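Local coordinates for antifreeze protein (Leucosporidium, PDB 3UYU) that binds to the surface of ice crystals and inhibits their growth, conferring freeze tolerance with low thermal hysteresis activity, at residues A[108-113]-A[126-131]; A[150-155]-A[181-186]. The protein carries 2 engineered substitutions. One frame throughout, in Å; residues are numbered along the deposited sequence.

In the fold
Both contacts lie in one stretch of the right-handed beta-helix, their centres about 11 Å apart and on the same side of the chain's centre. Contact 1 (108-113 with 126-131) precedes contact 2 (150-155 with 181-186) along the chain. Strands 126-128 and 150-152 are neighbours in a seven-strand parallel sheet in which 126-128 is an outermost strand within this chain; Val128 N lies 2.9 Å from Ser151 O, a probable hydrogen bond. Contact 1 therefore adds a loop beyond the sheet's end, whereas contact 2 ties the sheet through the interior to strand 184-186. The edge strand in contact 1 carries Ser127, inferred to be an ice-binding site.

Contact 1. Residues A[108-113]-A[126-131]; sequences GELRDQ and VSVPTD
Leu110 meets segment 126-131 through both its backbone and its side chain. Its N donates to Ser127 O at 2.8 Å, and Ser127 N donates to Gly108 O at 2.9 Å, both bonds close to straight, giving a single parallel bridge between Glu109 and Ser127. Gly108 suits its place because, at its backbone angles, a CB would jam against the preceding carbonyl. The buried leucine, with CG beside the backbone N (chi1 -64°), packs its CD1 on Val126 CG1 at 3.8 Å. Pro129 stops the pairing from continuing: lacking an N-H, it presents its CD to Leu110 O at 3.2 Å, and that oxygen takes a weak bond from water 1, which also joins Gln113 N to Asp131 O. On the outer side, Glu109 and Arg111 share the proline ring. Arg111 lays one guanidinium face over Pro129, whose CG sits 3.6 Å above the plane, and the salt bridge from its NE to Glu109 OE2 at 3.1 Å helps hold it there. Thr130 OG1, set between the backbone N and the carbonyl carbon (chi1 68°), accepts from Asp112 N at 2.8 Å and donates to Asp131 O at 3.0 Å, while its methyl lies against Arg111. An alanine here would probably leave Asp112 N without its acceptor and open a gap beneath the Arg111 side chain. Such stacking, a loop laid in parallel register on the next coil, belongs to the end of a beta-helix sheet; its Ser127 is a probable ice-binding residue.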
ATOM      1  N   GLY A 108      25.528  19.950 -13.918  1.00 20.99           N
ATOM      2  CA  GLY A 108      24.069  20.177 -14.013  1.00 21.27           C
ATOM      3  C   GLY A 108      23.486  20.140 -15.425  1.00 18.83           C
ATOM      4  O   GLY A 108      22.263  20.101 -15.566  1.00 20.51           O
ATOM      5  N   GLU A 109      24.303  20.191 -16.478  1.00 18.36           N
ATOM      6  CA  GLU A 109      23.784  20.208 -17.861  1.00 19.27           C
ATOM      7  C   GLU A 109      24.069  18.847 -18.470  1.00 19.93           C
ATOM      8  O   GLU A 109      25.188  18.321 -18.286  1.00 21.11           O
ATOM      9  CB  GLU A 109      24.507  21.268 -18.727  1.00 19.70           C
ATOM     10  CG  GLU A 109      23.993  21.263 -20.151  1.00 23.41           C
ATOM     11  CD  GLU A 109      24.550  22.386 -21.043  1.00 29.29           C
ATOM     12  OE1 GLU A 109      23.882  23.417 -21.208  1.00 30.73           O
ATOM     13  OE2 GLU A 109      25.632  22.216 -21.641  1.00 35.63           O
ATOM     14  N   LEU A 110      23.054  18.242 -19.104  1.00 18.23           N
ATOM     15  CA  LEU A 110      23.279  16.931 -19.719  1.00 17.58           C
ATOM     16  C   LEU A 110      23.170  17.126 -21.201  1.00 16.54           C
ATOM     17  O   LEU A 110      22.061  17.140 -21.761  1.00 16.49           O
ATOM     18  CB  LEU A 110      22.306  15.857 -19.228  1.00 16.73           C
ATOM     19  CG  LEU A 110      22.396  15.499 -17.746  1.00 19.25           C
ATOM     20  CD1 LEU A 110      21.182  14.609 -17.359  1.00 17.16           C
ATOM     21  CD2 LEU A 110      23.792  14.898 -17.361  1.00 24.30           C
ATOM     22  N   ARG A 111      24.324  17.325 -21.848  1.00 18.07           N
ATOM     23  CA  ARG A 111      24.392  17.659 -23.242  1.00 17.42           C
ATOM     24  C   ARG A 111      25.058  16.538 -24.048  1.00 17.40           C
ATOM     25  O   ARG A 111      26.172  16.129 -23.741  1.00 16.96           O
ATOM     26  CB  ARG A 111      25.210  18.960 -23.431  1.00 19.32           C
ATOM     27  CG  ARG A 111      25.284  19.329 -24.928  1.00 17.88           C
ATOM     28  CD  ARG A 111      26.030  20.671 -25.171  1.00 19.14           C
ATOM     29  NE  ARG A 111      25.247  21.823 -24.659  1.00 21.23           N
ATOM     30  CZ  ARG A 111      24.262  22.420 -25.312  1.00 19.34           C
ATOM     31  NH1 ARG A 111      23.842  22.006 -26.507  1.00 22.14           N
ATOM     32  NH2 ARG A 111      23.642  23.434 -24.739  1.00 23.09           N
ATOM     33  N   ASP A 112      24.328  16.022 -25.042  1.00 16.82           N
ATOM     34  CA  ASP A 112      24.813  14.910 -25.870  1.00 17.50           C
ATOM     35  C   ASP A 112      25.311  13.713 -25.032  1.00 17.25           C
ATOM     36  O   ASP A 112      26.371  13.078 -25.291  1.00 15.52           O
ATOM     37  CB  ASP A 112      25.867  15.427 -26.895  1.00 16.92           C
ATOM     38  CG  ASP A 112      25.299  16.501 -27.787  1.00 20.43           C
ATOM     39  OD1 ASP A 112      24.135  16.384 -28.252  1.00 22.99           O
ATOM     40  OD2 ASP A 112      26.011  17.505 -28.069  1.00 22.20           O
ATOM     41  N   GLN A 113      24.550  13.396 -23.972  1.00 16.24           N
ATOM     42  CA  GLN A 113      24.943  12.325 -23.055  1.00 14.49           C
ATOM     43  C   GLN A 113      24.361  10.959 -23.341  1.00 14.60           C
ATOM     44  O   GLN A 113      23.240  10.830 -23.915  1.00 14.26           O
ATOM     45  CB  GLN A 113      24.541  12.662 -21.600  1.00 16.48           C
ATOM     46  CG  GLN A 113      25.374  13.788 -20.974  1.00 16.06           C
ATOM     47  CD  GLN A 113      26.747  13.346 -20.484  1.00 20.91           C
ATOM     48  OE1 GLN A 113      27.100  12.160 -20.422  1.00 22.15           O
ATOM     49  NE2 GLN A 113      27.542  14.350 -20.116  1.00 26.07           N
ATOM     50  N   VAL A 126      19.076  20.444 -12.822  1.00 16.08           N
ATOM     51  CA  VAL A 126      19.580  19.713 -14.007  1.00 17.16           C
ATOM     52  C   VAL A 126      18.811  20.198 -15.261  1.00 16.68           C
ATOM     53  O   VAL A 126      17.583  20.322 -15.266  1.00 16.41           O
ATOM     54  CB  VAL A 126      19.524  18.155 -13.765  1.00 15.50           C
ATOM     55  CG1 VAL A 126      19.836  17.350 -15.084  1.00 14.63           C
ATOM     56  CG2 VAL A 126      20.456  17.716 -12.682  1.00 20.99           C
ATOM     57  N   SER A 127      19.542  20.441 -16.363  1.00 17.59           N
ATOM     58  CA  SER A 127      18.910  20.802 -17.639  1.00 16.43           C
ATOM     59  C   SER A 127      19.377  19.804 -18.702  1.00 16.33           C
ATOM     60  O   SER A 127      20.464  19.260 -18.592  1.00 17.81           O
ATOM     61  CB  SER A 127      19.248  22.239 -18.101  1.00 18.03           C
ATOM     62  OG  SER A 127      20.631  22.356 -18.375  1.00 24.12           O
ATOM     63  N   VAL A 128      18.512  19.582 -19.684  1.00 15.32           N
ATOM     64  CA  VAL A 128      18.751  18.583 -20.722  1.00 15.16           C
ATOM     65  C   VAL A 128      18.496  19.346 -22.050  1.00 15.50           C
ATOM     66  O   VAL A 128      17.382  19.418 -22.545  1.00 16.41           O
ATOM     67  CB  VAL A 128      17.855  17.325 -20.531  1.00 13.73           C
ATOM     68  CG1 VAL A 128      18.279  16.259 -21.480  1.00 12.77           C
ATOM     69  CG2 VAL A 128      17.867  16.811 -19.039  1.00 14.31           C
ATOM     70  N   PRO A 129      19.558  19.990 -22.600  1.00 16.40           N
ATOM     71  CA  PRO A 129      19.393  20.813 -23.804  1.00 17.44           C
ATOM     72  C   PRO A 129      19.303  20.038 -25.134  1.00 16.27           C
ATOM     73  O   PRO A 129      18.973  20.614 -26.170  1.00 17.17           O
ATOM     74  CB  PRO A 129      20.639  21.694 -23.789  1.00 16.52           C
ATOM     75  CG  PRO A 129      21.688  20.840 -23.075  1.00 15.83           C
ATOM     76  CD  PRO A 129      20.915  20.066 -22.008  1.00 15.85           C
ATOM     77  N   THR A 130      19.617  18.735 -25.099  1.00 15.70           N
ATOM     78  CA  THR A 130      19.668  17.877 -26.292  1.00 18.23           C
ATOM     79  C   THR A 130      19.002  16.535 -25.984  1.00 18.06           C
ATOM     80  O   THR A 130      18.554  16.255 -24.849  1.00 19.51           O
ATOM     81  CB  THR A 130      21.098  17.556 -26.740  1.00 17.51           C
ATOM     82  OG1 THR A 130      21.716  16.721 -25.753  1.00 19.15           O
ATOM     83  CG2 THR A 130      21.928  18.864 -26.916  1.00 20.88           C
ATOM     84  N   ASP A 131      18.921  15.671 -26.989  1.00 18.00           N
ATOM     85  CA  ASP A 131      18.511  14.302 -26.713  1.00 16.15           C
ATOM     86  C   ASP A 131      19.389  13.625 -25.678  1.00 16.87           C
ATOM     87  O   ASP A 131      20.562  13.981 -25.518  1.00 18.95           O
ATOM     88  CB  ASP A 131      18.579  13.460 -28.034  1.00 19.29           C
ATOM     89  CG  ASP A 131      17.569  13.923 -29.076  1.00 19.40           C
ATOM     90  OD1 ASP A 131      16.658  14.748 -28.838  1.00 19.35           O
ATOM     91  OD2 ASP A 131      17.715  13.493 -30.253  1.00 28.05           O
TER
HETATM   92  O   HOH W   1      22.009  14.600 -23.195  1.00 16.22           O
HETATM   93  O   HOH W   2      22.191  14.353 -28.528  1.00 23.46           O

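Contact 2. Residues A[150-155]-A[181-186]; sequences LSMADG and KGAHFE. Engineered in segment 150-155: Met152 (natural residue Leu).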
ATOM      1  N   LEU A 150      14.287  20.221 -12.626  1.00 13.53           N
ATOM      2  CA  LEU A 150      14.678  19.473 -13.814  1.00 15.22           C
ATOM      3  C   LEU A 150      13.979  20.101 -15.031  1.00 16.03           C
ATOM      4  O   LEU A 150      12.773  20.310 -15.037  1.00 17.39           O
ATOM      5  CB  LEU A 150      14.228  18.030 -13.648  1.00 14.45           C
ATOM      6  CG  LEU A 150      14.843  16.924 -14.524  1.00 17.60           C
ATOM      7  CD1 LEU A 150      13.893  15.704 -14.854  1.00 15.17           C
ATOM      8  CD2 LEU A 150      16.008  17.071 -15.395  1.00 15.96           C
ATOM      9  N   SER A 151      14.721  20.397 -16.100  1.00 16.96           N
ATOM     10  CA  SER A 151      14.094  21.009 -17.291  1.00 17.75           C
ATOM     11  C   SER A 151      14.638  20.340 -18.506  1.00 16.93           C
ATOM     12  O   SER A 151      15.849  20.080 -18.566  1.00 17.43           O
ATOM     13  CB  SER A 151      14.508  22.488 -17.519  1.00 18.62           C
ATOM     14  OG  SER A 151      14.614  23.246 -16.342  1.00 30.33           O
HETATM   15  N   MSE A 152      13.745  20.092 -19.455  1.00 15.93           N
HETATM   16  CA  MSE A 152      14.099  19.487 -20.783  1.00 18.41           C
HETATM   17  C   MSE A 152      13.757  20.520 -21.823  1.00 17.13           C
HETATM   18  O   MSE A 152      12.618  21.032 -21.843  1.00 15.93           O
HETATM   19  CB  MSE A 152      13.262  18.235 -21.106  1.00 20.66           C
HETATM   20  CG  MSE A 152      13.693  16.976 -20.471  1.00 24.02           C
HETATM   21 SE   MSE A 152      12.423  15.603 -21.124  1.00 44.12          SE
HETATM   22  CE  MSE A 152      13.176  15.217 -22.909  1.00 39.59           C
ATOM     23  N   ALA A 153      14.741  20.798 -22.686  1.00 16.88           N
ATOM     24  CA  ALA A 153      14.504  21.814 -23.733  1.00 17.41           C
ATOM     25  C   ALA A 153      13.440  21.333 -24.751  1.00 17.18           C
ATOM     26  O   ALA A 153      13.145  20.128 -24.877  1.00 18.45           O
ATOM     27  CB  ALA A 153      15.784  22.166 -24.470  1.00 17.43           C
ATOM     28  N   ASP A 154      12.774  22.301 -25.393  1.00 17.28           N
ATOM     29  CA  ASP A 154      11.769  21.993 -26.396  1.00 18.48           C
ATOM     30  C   ASP A 154      12.329  20.993 -27.380  1.00 17.05           C
ATOM     31  O   ASP A 154      13.407  21.179 -27.870  1.00 19.66           O
ATOM     32  CB  ASP A 154      11.340  23.250 -27.209  1.00 20.03           C
ATOM     33  CG  ASP A 154      10.599  24.259 -26.382  1.00 23.32           C
ATOM     34  OD1 ASP A 154      10.297  23.964 -25.206  1.00 20.49           O
ATOM     35  OD2 ASP A 154      10.292  25.363 -26.903  1.00 25.31           O
ATOM     36  N   GLY A 155      11.543  19.995 -27.694  1.00 16.44           N
ATOM     37  CA  GLY A 155      11.876  19.012 -28.693  1.00 17.46           C
ATOM     38  C   GLY A 155      12.916  17.935 -28.395  1.00 16.67           C
ATOM     39  O   GLY A 155      13.194  17.122 -29.291  1.00 18.50           O
ATOM     40  N   LYS A 181       8.090  22.000 -24.697  1.00 15.57           N
ATOM     41  CA  LYS A 181       7.176  21.724 -25.801  1.00 15.66           C
ATOM     42  C   LYS A 181       7.675  20.642 -26.810  1.00 15.01           C
ATOM     43  O   LYS A 181       8.830  20.700 -27.314  1.00 15.83           O
ATOM     44  CB  LYS A 181       6.910  23.032 -26.591  1.00 16.04           C
ATOM     45  CG  LYS A 181       6.367  24.138 -25.694  1.00 17.57           C
ATOM     46  CD  LYS A 181       6.560  25.537 -26.362  1.00 26.39           C
ATOM     47  CE  LYS A 181       5.560  25.810 -27.428  1.00 33.37           C
ATOM     48  NZ  LYS A 181       4.535  26.861 -26.992  1.00 34.56           N
ATOM     49  N   GLY A 182       6.865  19.640 -27.041  1.00 14.26           N
ATOM     50  CA  GLY A 182       7.168  18.501 -27.948  1.00 14.02           C
ATOM     51  C   GLY A 182       8.338  17.622 -27.539  1.00 14.71           C
ATOM     52  O   GLY A 182       8.805  16.809 -28.350  1.00 17.02           O
ATOM     53  N   ALA A 183       8.811  17.762 -26.313  1.00 13.41           N
ATOM     54  CA  ALA A 183       9.878  16.893 -25.798  1.00 12.49           C
ATOM     55  C   ALA A 183       9.281  15.536 -25.418  1.00 12.64           C
ATOM     56  O   ALA A 183       8.081  15.381 -25.268  1.00 13.91           O
ATOM     57  CB  ALA A 183      10.570  17.501 -24.579  1.00 12.82           C
ATOM     58  N   HIS A 184      10.158  14.530 -25.401  1.00  9.56           N
ATOM     59  CA  HIS A 184       9.726  13.151 -25.043  1.00 11.29           C
ATOM     60  C   HIS A 184      10.570  12.610 -23.892  1.00 10.97           C
ATOM     61  O   HIS A 184      11.800  12.473 -23.999  1.00 12.45           O
ATOM     62  CB  HIS A 184       9.857  12.189 -26.231  1.00 11.57           C
ATOM     63  CG  HIS A 184       9.516  10.795 -25.843  1.00 11.48           C
ATOM     64  ND1 HIS A 184       8.215  10.396 -25.608  1.00 12.16           N
ATOM     65  CD2 HIS A 184      10.312   9.762 -25.537  1.00 10.30           C
ATOM     66  CE1 HIS A 184       8.227   9.147 -25.178  1.00 12.02           C
ATOM     67  NE2 HIS A 184       9.491   8.741 -25.111  1.00 11.76           N
ATOM     68  N   PHE A 185       9.884  12.293 -22.781  1.00 11.60           N
ATOM     69  CA  PHE A 185      10.467  11.743 -21.575  1.00 11.03           C
ATOM     70  C   PHE A 185      10.186  10.243 -21.455  1.00 10.72           C
ATOM     71  O   PHE A 185       9.149   9.744 -21.912  1.00 10.66           O
ATOM     72  CB  PHE A 185       9.809  12.523 -20.414  1.00 11.59           C
ATOM     73  CG  PHE A 185      10.520  12.359 -19.064  1.00 10.72           C
ATOM     74  CD1 PHE A 185      10.198  11.281 -18.207  1.00 13.80           C
ATOM     75  CD2 PHE A 185      11.444  13.307 -18.646  1.00 16.90           C
ATOM     76  CE1 PHE A 185      10.843  11.122 -16.926  1.00 15.91           C
ATOM     77  CE2 PHE A 185      12.084  13.160 -17.390  1.00 13.98           C
ATOM     78  CZ  PHE A 185      11.785  12.083 -16.555  1.00 16.01           C
ATOM     79  N   GLU A 186      11.150   9.544 -20.842  1.00  9.73           N
ATOM     80  CA  GLU A 186      10.998   8.107 -20.470  1.00 10.23           C
ATOM     81  C   GLU A 186      11.342   7.964 -18.965  1.00  9.57           C
ATOM     82  O   GLU A 186      12.423   8.350 -18.553  1.00 10.08           O
ATOM     83  CB  GLU A 186      12.007   7.216 -21.230  1.00 10.39           C
ATOM     84  CG  GLU A 186      11.739   7.119 -22.706  1.00 11.11           C
ATOM     85  CD  GLU A 186      10.681   6.068 -23.086  1.00 11.23           C
ATOM     86  OE1 GLU A 186      10.624   5.018 -22.446  1.00 11.30           O
ATOM     87  OE2 GLU A 186       9.920   6.308 -24.067  1.00 10.80           O
TER
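Gly155 N donates to Lys181 O at 2.8 Å where two turns meet, whereas the axes of the short strands 150-152 and 184-186 pass 9.8 Å apart at closest, their N-to-C directions at 132°, and side chains bridge the gap. Gly155 and Gly182 both adopt positive phi, which glycine accepts readily. Beside them, the Asp154 and Lys181 side chains run alongside each other, pointing the same way. Asp154 OD1 receives a weak, bent bond from Lys181 N at 3.0 Å, but its OD2 is 5.9 Å from Lys181 NZ, too far for a salt bridge.

The interior is apolar. Met152, an engineered selenomethionine where the natural residue is leucine, reaches across with its chain bent at chi3 (80°). That bend brings CE to 3.8 Å from Ala183 CB, while SE approaches Phe185 CD2 at 3.5 Å, a Met-aromatic contact at the ring edge and near its plane. Ala183, with its small methyl, lets this tip in close. Leu150 CD1 touches the same edge further round, at CE2 (4.0 Å), and the Phe158 and Phe171 rings also meet Phe185.

His184, whose CB points away from segment 150-155, donates through NE2 to the anti lone pair of Glu186 OE2 at 2.7 Å, in the imidazole plane; Ser202 OG bonds its ND1. The Asp154 and Lys181 pair thus stays at the exposed turns, while the buried Glu186 carboxylate is met by His184 and Asn204 ND2, and would probably favour a proton on NE2 and, if anything, raise the imidazole's basicity.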